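Local coordinates for protein ORF59 (Human herpesvirus 8, PDB 3HSL) that stimulates the viral DNA polymerase and raises its processivity in lytic replication, probably by acting as a sliding clamp that keeps the enzyme on its template, at residues A[97-102]-A[144-149]; A[175-180]-A[238-243]; A[248-253]-A[274-279]. All coordinates share one frame; numbering follows the deposited sequence.

Contact 1 (A[97-102]-A[144-149]); sequences FTHTRE and TVHKSV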
# COMPACT_ATOMS: atom_id res chain seq x y z
N PHE A 97 -7.55 3.82 1.34
CA PHE A 97 -7.76 4.38 2.65
C PHE A 97 -8.05 3.24 3.62
O PHE A 97 -9.03 2.51 3.46
CB PHE A 97 -8.80 5.48 2.75
CG PHE A 97 -8.77 6.18 4.08
CD1 PHE A 97 -7.91 7.27 4.29
CD2 PHE A 97 -9.57 5.76 5.13
CE1 PHE A 97 -7.87 7.92 5.53
CE2 PHE A 97 -9.54 6.39 6.36
CZ PHE A 97 -8.69 7.47 6.57
N THR A 98 -7.18 3.09 4.62
CA THR A 98 -7.32 2.06 5.61
C THR A 98 -7.36 2.78 6.95
O THR A 98 -6.34 3.29 7.44
CB THR A 98 -6.18 1.05 5.48
OG1 THR A 98 -6.25 0.45 4.18
CG2 THR A 98 -6.27 -0.02 6.52
N HIS A 99 -8.55 2.83 7.53
CA HIS A 99 -8.69 3.54 8.79
C HIS A 99 -7.56 3.29 9.78
O HIS A 99 -6.82 4.23 10.12
CB HIS A 99 -10.06 3.29 9.40
CG HIS A 99 -11.19 3.89 8.63
ND1 HIS A 99 -11.72 3.31 7.50
CD2 HIS A 99 -11.89 5.04 8.83
CE1 HIS A 99 -12.70 4.07 7.03
NE2 HIS A 99 -12.82 5.12 7.82
N THR A 100 -7.40 2.04 10.23
CA THR A 100 -6.37 1.71 11.21
C THR A 100 -4.96 2.05 10.74
O THR A 100 -4.09 2.38 11.56
CB THR A 100 -6.42 0.22 11.64
OG1 THR A 100 -6.14 -0.63 10.51
CG2 THR A 100 -7.79 -0.14 12.29
N ARG A 101 -4.72 1.98 9.43
CA ARG A 101 -3.38 2.27 8.94
C ARG A 101 -3.04 3.72 9.25
O ARG A 101 -1.94 4.02 9.70
CB ARG A 101 -3.28 2.11 7.44
CG ARG A 101 -1.87 2.10 6.97
CD ARG A 101 -1.74 2.77 5.65
NE ARG A 101 -0.38 2.66 5.15
CZ ARG A 101 0.22 3.62 4.44
NH1 ARG A 101 -0.42 4.74 4.18
NH2 ARG A 101 1.47 3.46 4.01
N GLU A 102 -4.00 4.60 8.99
CA GLU A 102 -3.87 6.03 9.21
C GLU A 102 -4.08 6.41 10.67
O GLU A 102 -3.48 7.37 11.15
CB GLU A 102 -4.87 6.79 8.35
CG GLU A 102 -4.82 6.43 6.87
CD GLU A 102 -3.46 6.66 6.26
OE1 GLU A 102 -2.86 7.73 6.54
OE2 GLU A 102 -2.98 5.78 5.50
N THR A 144 -6.25 14.54 5.59
CA THR A 144 -7.07 13.67 4.75
C THR A 144 -8.45 13.58 5.37
O THR A 144 -8.58 13.43 6.60
CB THR A 144 -6.51 12.24 4.67
OG1 THR A 144 -5.22 12.24 4.02
CG2 THR A 144 -7.47 11.35 3.89
N VAL A 145 -9.50 13.69 4.56
CA VAL A 145 -10.87 13.55 5.08
C VAL A 145 -11.58 12.49 4.22
O VAL A 145 -11.95 12.75 3.07
CB VAL A 145 -11.66 14.87 5.14
CG1 VAL A 145 -13.10 14.61 5.55
CG2 VAL A 145 -10.99 15.85 6.11
N HIS A 146 -11.75 11.31 4.81
CA HIS A 146 -12.37 10.19 4.13
C HIS A 146 -13.79 9.94 4.62
O HIS A 146 -14.00 9.71 5.82
CB HIS A 146 -11.52 8.93 4.32
CG HIS A 146 -12.00 7.76 3.53
ND1 HIS A 146 -11.78 7.64 2.18
CD2 HIS A 146 -12.68 6.65 3.90
CE1 HIS A 146 -12.31 6.51 1.74
NE2 HIS A 146 -12.86 5.89 2.77
N LYS A 147 -14.75 9.98 3.70
CA LYS A 147 -16.15 9.72 4.01
C LYS A 147 -16.48 8.36 3.46
O LYS A 147 -15.99 7.98 2.39
CB LYS A 147 -17.08 10.76 3.37
CG LYS A 147 -16.84 12.16 3.90
CD LYS A 147 -17.80 13.20 3.36
CE LYS A 147 -17.44 14.58 3.94
NZ LYS A 147 -18.42 15.63 3.54
N SER A 148 -17.32 7.63 4.18
CA SER A 148 -17.73 6.32 3.71
C SER A 148 -19.06 5.88 4.34
O SER A 148 -19.67 6.65 5.08
CB SER A 148 -16.64 5.30 3.95
OG SER A 148 -16.94 4.11 3.24
N VAL A 149 -19.49 4.66 4.04
CA VAL A 149 -20.74 4.12 4.58
C VAL A 149 -20.55 3.15 5.75
O VAL A 149 -19.63 2.33 5.75
CB VAL A 149 -21.55 3.39 3.46
CG1 VAL A 149 -22.89 2.88 3.99
CG2 VAL A 149 -21.82 4.32 2.30

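Contact 2 (A[175-180]-A[238-243]); sequences GKTGAF and SVDVGV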
# COMPACT_ATOMS: atom_id res chain seq x y z
N GLY A 175 7.14 -20.40 25.86
CA GLY A 175 7.76 -20.09 24.57
C GLY A 175 8.26 -21.33 23.86
O GLY A 175 7.87 -21.60 22.73
N LYS A 176 9.13 -22.09 24.53
CA LYS A 176 9.71 -23.33 23.97
C LYS A 176 8.63 -24.28 23.43
O LYS A 176 8.67 -24.66 22.26
CB LYS A 176 10.63 -24.03 24.98
N THR A 177 7.68 -24.67 24.27
CA THR A 177 6.59 -25.56 23.85
C THR A 177 5.75 -24.90 22.74
O THR A 177 5.45 -25.53 21.71
CB THR A 177 5.72 -25.95 25.04
OG1 THR A 177 6.54 -26.62 26.00
CG2 THR A 177 4.58 -26.87 24.62
N GLY A 178 5.36 -23.64 22.95
CA GLY A 178 4.57 -22.90 21.98
C GLY A 178 5.18 -22.80 20.60
O GLY A 178 4.47 -22.91 19.61
N ALA A 179 6.49 -22.60 20.52
CA ALA A 179 7.19 -22.49 19.23
C ALA A 179 7.30 -23.84 18.56
O ALA A 179 7.19 -23.97 17.34
CB ALA A 179 8.58 -21.87 19.40
N PHE A 180 7.51 -24.85 19.38
CA PHE A 180 7.67 -26.20 18.91
C PHE A 180 6.30 -26.64 18.35
O PHE A 180 6.23 -27.33 17.33
CB PHE A 180 8.14 -27.07 20.07
CG PHE A 180 8.92 -28.27 19.66
CD1 PHE A 180 10.32 -28.19 19.53
CD2 PHE A 180 8.29 -29.49 19.40
CE1 PHE A 180 11.08 -29.30 19.15
CE2 PHE A 180 9.03 -30.62 19.01
CZ PHE A 180 10.43 -30.52 18.89
N SER A 238 9.30 -21.71 32.03
CA SER A 238 9.82 -22.93 31.41
C SER A 238 8.87 -24.11 31.54
O SER A 238 9.21 -25.25 31.18
CB SER A 238 11.15 -23.29 32.05
OG SER A 238 12.06 -22.22 31.94
N VAL A 239 7.67 -23.85 32.07
CA VAL A 239 6.67 -24.89 32.28
C VAL A 239 5.31 -24.51 31.70
O VAL A 239 4.93 -23.33 31.69
CB VAL A 239 6.61 -25.35 33.79
CG1 VAL A 239 6.44 -24.16 34.75
CG2 VAL A 239 5.54 -26.43 34.03
N ASP A 240 4.58 -25.51 31.21
CA ASP A 240 3.27 -25.33 30.60
C ASP A 240 2.17 -25.55 31.62
O ASP A 240 2.10 -26.61 32.26
CB ASP A 240 3.17 -26.30 29.43
CG ASP A 240 4.31 -26.13 28.43
OD1 ASP A 240 4.90 -27.15 28.04
OD2 ASP A 240 4.62 -24.97 28.05
N VAL A 241 1.30 -24.56 31.77
CA VAL A 241 0.23 -24.63 32.76
C VAL A 241 -1.18 -24.73 32.14
O VAL A 241 -1.39 -24.31 31.00
CB VAL A 241 0.35 -23.45 33.76
CG1 VAL A 241 -0.61 -23.62 34.92
CG2 VAL A 241 1.76 -23.38 34.34
N GLY A 242 -2.14 -25.27 32.89
CA GLY A 242 -3.52 -25.42 32.41
C GLY A 242 -4.57 -25.71 33.47
O GLY A 242 -4.25 -26.15 34.57
N VAL A 243 -5.83 -25.45 33.13
CA VAL A 243 -6.97 -25.69 34.02
C VAL A 243 -7.98 -26.46 33.18
O VAL A 243 -8.26 -26.09 32.04
CB VAL A 243 -7.65 -24.37 34.47
CG1 VAL A 243 -8.77 -24.66 35.46
CG2 VAL A 243 -6.65 -23.42 35.09

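Contact 3 (A[248-253]-A[274-279]); sequences ALSRVS and LIWHSN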
# COMPACT_ATOMS: atom_id res chain seq x y z
N ALA A 248 -12.14 -31.90 26.74
CA ALA A 248 -12.52 -31.00 25.67
C ALA A 248 -12.04 -31.58 24.35
O ALA A 248 -11.02 -32.26 24.30
CB ALA A 248 -11.89 -29.65 25.89
N LEU A 249 -12.79 -31.30 23.29
CA LEU A 249 -12.47 -31.74 21.94
C LEU A 249 -12.99 -30.68 20.99
O LEU A 249 -14.16 -30.32 21.01
CB LEU A 249 -13.08 -33.12 21.65
CG LEU A 249 -13.19 -33.84 20.27
CD1 LEU A 249 -11.95 -33.86 19.42
CD2 LEU A 249 -13.68 -35.26 20.47
N SER A 250 -12.10 -30.19 20.15
CA SER A 250 -12.46 -29.19 19.16
C SER A 250 -11.83 -29.58 17.86
O SER A 250 -10.75 -30.15 17.85
CB SER A 250 -11.95 -27.82 19.54
OG SER A 250 -12.55 -27.37 20.74
N ARG A 251 -12.50 -29.29 16.77
CA ARG A 251 -11.95 -29.54 15.45
C ARG A 251 -12.07 -28.26 14.63
O ARG A 251 -13.11 -27.94 14.05
CB ARG A 251 -12.49 -30.81 14.76
CG ARG A 251 -13.97 -31.01 14.69
CD ARG A 251 -14.26 -32.26 13.85
NE ARG A 251 -13.56 -33.45 14.35
CZ ARG A 251 -14.06 -34.31 15.23
NH1 ARG A 251 -15.28 -34.14 15.73
NH2 ARG A 251 -13.34 -35.36 15.63
N VAL A 252 -10.97 -27.54 14.61
CA VAL A 252 -10.89 -26.26 13.96
C VAL A 252 -10.05 -26.27 12.69
O VAL A 252 -9.39 -27.28 12.38
CB VAL A 252 -10.24 -25.25 14.93
CG1 VAL A 252 -11.00 -25.25 16.25
CG2 VAL A 252 -8.81 -25.63 15.18
N SER A 253 -10.09 -25.15 11.97
CA SER A 253 -9.33 -25.01 10.74
C SER A 253 -7.86 -24.82 11.01
O SER A 253 -7.48 -23.96 11.82
CB SER A 253 -9.81 -23.81 9.96
OG SER A 253 -8.89 -23.55 8.91
N LEU A 274 -4.80 -20.75 24.89
CA LEU A 274 -5.97 -21.40 24.32
C LEU A 274 -7.06 -21.52 25.36
O LEU A 274 -6.77 -21.87 26.50
CB LEU A 274 -5.63 -22.81 23.83
CG LEU A 274 -4.46 -23.00 22.87
CD1 LEU A 274 -4.43 -24.45 22.40
CD2 LEU A 274 -4.57 -22.07 21.68
N ILE A 275 -8.30 -21.22 24.97
CA ILE A 275 -9.42 -21.31 25.90
C ILE A 275 -10.55 -22.05 25.18
O ILE A 275 -10.87 -21.75 24.03
CB ILE A 275 -9.96 -19.91 26.27
CG1 ILE A 275 -8.83 -18.87 26.39
CG2 ILE A 275 -10.84 -19.99 27.50
CD1 ILE A 275 -9.29 -17.44 26.60
N TRP A 276 -11.15 -23.02 25.87
CA TRP A 276 -12.26 -23.81 25.34
C TRP A 276 -13.55 -23.32 25.94
O TRP A 276 -13.86 -23.62 27.10
CB TRP A 276 -12.11 -25.31 25.63
CG TRP A 276 -11.19 -26.04 24.73
CD1 TRP A 276 -11.53 -26.79 23.64
CD2 TRP A 276 -9.76 -26.10 24.82
NE1 TRP A 276 -10.41 -27.32 23.05
CE2 TRP A 276 -9.31 -26.91 23.76
CE3 TRP A 276 -8.81 -25.55 25.71
CZ2 TRP A 276 -7.96 -27.18 23.55
CZ3 TRP A 276 -7.48 -25.82 25.51
CH2 TRP A 276 -7.06 -26.63 24.44
N HIS A 277 -14.30 -22.57 25.15
CA HIS A 277 -15.57 -22.05 25.63
C HIS A 277 -16.68 -23.07 25.59
O HIS A 277 -16.73 -23.95 24.72
CB HIS A 277 -15.95 -20.79 24.87
CG HIS A 277 -15.00 -19.67 25.08
ND1 HIS A 277 -15.08 -18.82 26.16
CD2 HIS A 277 -13.94 -19.25 24.34
CE1 HIS A 277 -14.11 -17.93 26.09
NE2 HIS A 277 -13.41 -18.16 24.99
N SER A 278 -17.57 -22.95 26.56
CA SER A 278 -18.73 -23.82 26.69
C SER A 278 -19.50 -23.88 25.37
O SER A 278 -20.10 -24.92 25.03
CB SER A 278 -19.63 -23.29 27.81
OG SER A 278 -20.82 -24.04 27.92
N ASN A 279 -19.49 -22.77 24.63
CA ASN A 279 -20.20 -22.66 23.36
C ASN A 279 -19.44 -23.10 22.09
O ASN A 279 -19.31 -22.32 21.15
CB ASN A 279 -20.83 -21.26 23.21
CG ASN A 279 -19.81 -20.11 23.25
OD1 ASN A 279 -20.19 -18.94 23.34
ND2 ASN A 279 -18.51 -20.43 23.18

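Contact 1 (A[97-102]-A[144-149])
Phe-97 and His-146 lay their rings nearly parallel in an offset stack, centroids 4.4 Å apart and planes at 14°. Both rings swing away from their own backbone N (chi1 -169° and -174°), which puts each CB over the other ring and makes the two side chains run antiparallel. Two CH-pi contacts result: His-146 CB stands 3.6 Å from the centroid of the Phe-97 ring, almost on its normal, and Phe-97 CB lies over the imidazole of His-146. His-99 completes an aromatic cluster, its ring oblique to that of His-146 with CE1 4.1 Å from His-146 CD2. The purely apolar touch is Thr-144 CG2, 3.8 Å from Phe-97 CE1.

No hydrogen bond joins 97-102 to 144-149; the imidazoles find partners elsewhere. His-99 ND1 bonds to Asn-90 O and His-146 NE2 to Ser-92 OG, while His-146 ND1 bonds to Thr-144 OG1 of the second subunit and Thr-144 OG1 to His-146 ND1 of that subunit. Strand 143-149, at the edge of its sheet within the chain, pairs antiparallel with a strand of the second subunit. The cluster thus backs a continuous intersubunit beta sheet, the interface of the dimer.

Contact 2 (A[175-180]-A[238-243])
Thr-177 and Asp-240 meet because both first torsions put the polar branch beside the backbone N: chi1 is -60° for OG1 of Thr-177 and -56° for CG of Asp-240. From there the two side chains come at each other head-on, and the hydroxyl arrives at the carboxylate. This is a polar tie at the start of a helix in a DNA clamp fold: Thr-177 sits in the first turn of helix 175-186, and Asp-240 lies just ahead of strand 241-243. They alone carry the contact, each burying about the same modest area.

Strand 241-243 runs antiparallel beside 169-172, the strand that leads into the helix, and Val-241 is bonded through its backbone to Leu-172. Asp-240 is therefore placed at the strand-to-helix turn, where its OD2 takes the backbone N-H of Cys-174. One carboxylate thus grips the turn and the first helical turn together, and having a bond on each oxygen should fix its rotation. Because the carboxylate lies near the amino end of helix 175-186, its negative charge is probably stabilised by the helix as well. The helix itself is regular here, with Ala-179 N bonded to Gly-175 O at 2.8 Å, and Thr-177 also packs on Ile-218 of strand 214-222.

Beside the bonded hydroxyl, CB and CG2 of Thr-177 also come close to the carboxylate. In the bond itself the direction is clear: Thr-177 OG1 donates a hydrogen bond to Asp-240 OD1 over 2.7 Å, entering by the syn lone pair, on the side of OD2.

Contact 3 (A[248-253]-A[274-279])
Trp-276 gives up the most surface here, and both its partners on the other segment meet the five-membered ring of its indole. Ala-248 comes over a face: its CB is 3.8 Å from the centroid of that ring and 18° off the normal, a CH-pi contact displaced toward the rim. The nearest ring atom is CD1 of Trp-276, 3.7 Å from Ala-248 CB.

Ser-250, two residues further along the same strand, reaches the edge of the indole instead. Its OG lies near the ring plane, 3.1 Å from CD1 of Trp-276 and equally 3.1 Å from NE1 of Trp-276. With chi1 at -64° the hydroxyl stands beside the backbone N of Ser-250 and is carried to this edge. The pyrrole part of the ring is thus met in two ways, a methyl above it and a hydroxyl alongside.

The indole is put in this position by chi1 of -80°, which sets CG anti to the carbonyl carbon of Trp-276, and by a second torsion near a right angle, which turns one face of the five-membered ring to Ala-248. Its other neighbours are apolar in the main: Val-198 and Val-200 of strand 195-201, Leu-171 of strand 169-172 and Leu-282 of strand 282-288. Ala-248 and Ser-250 pair through their backbones with Val-200 and Val-198, so the strand carrying them flanks 195-201.

Strands 248-253 and 270-276 do not pair with each other. Five strands come between them in the pairing order, yet the indole of Trp-276 reaches from one to the other. Joining them over side chains of 195-201, 169-172 and 282-288, it forms part of the interior packing of a beta-rich protein of the DNA clamp clan.

Overall arrangement
The contacts follow one another along the chain, each closing before the next opens. Contact 1 lies across the chain's centre from the others, its centre about 40 Å from that of contact 2 and about 36 Å from that of contact 3. Its strand 143-149 belongs to a five-stranded antiparallel sheet that continues into the second subunit; 241-243, 248-253 and 270-276 belong to the other set of strands. Contacts 2 and 3 are neighbours, centres about 18 Å and nearest atoms about 6 Å apart, and strand 169-172 pairs with both 241-243 and 270-276. One end of the elongated clamp subunit therefore serves dimer assembly, while contacts 2 and 3 hold together the other.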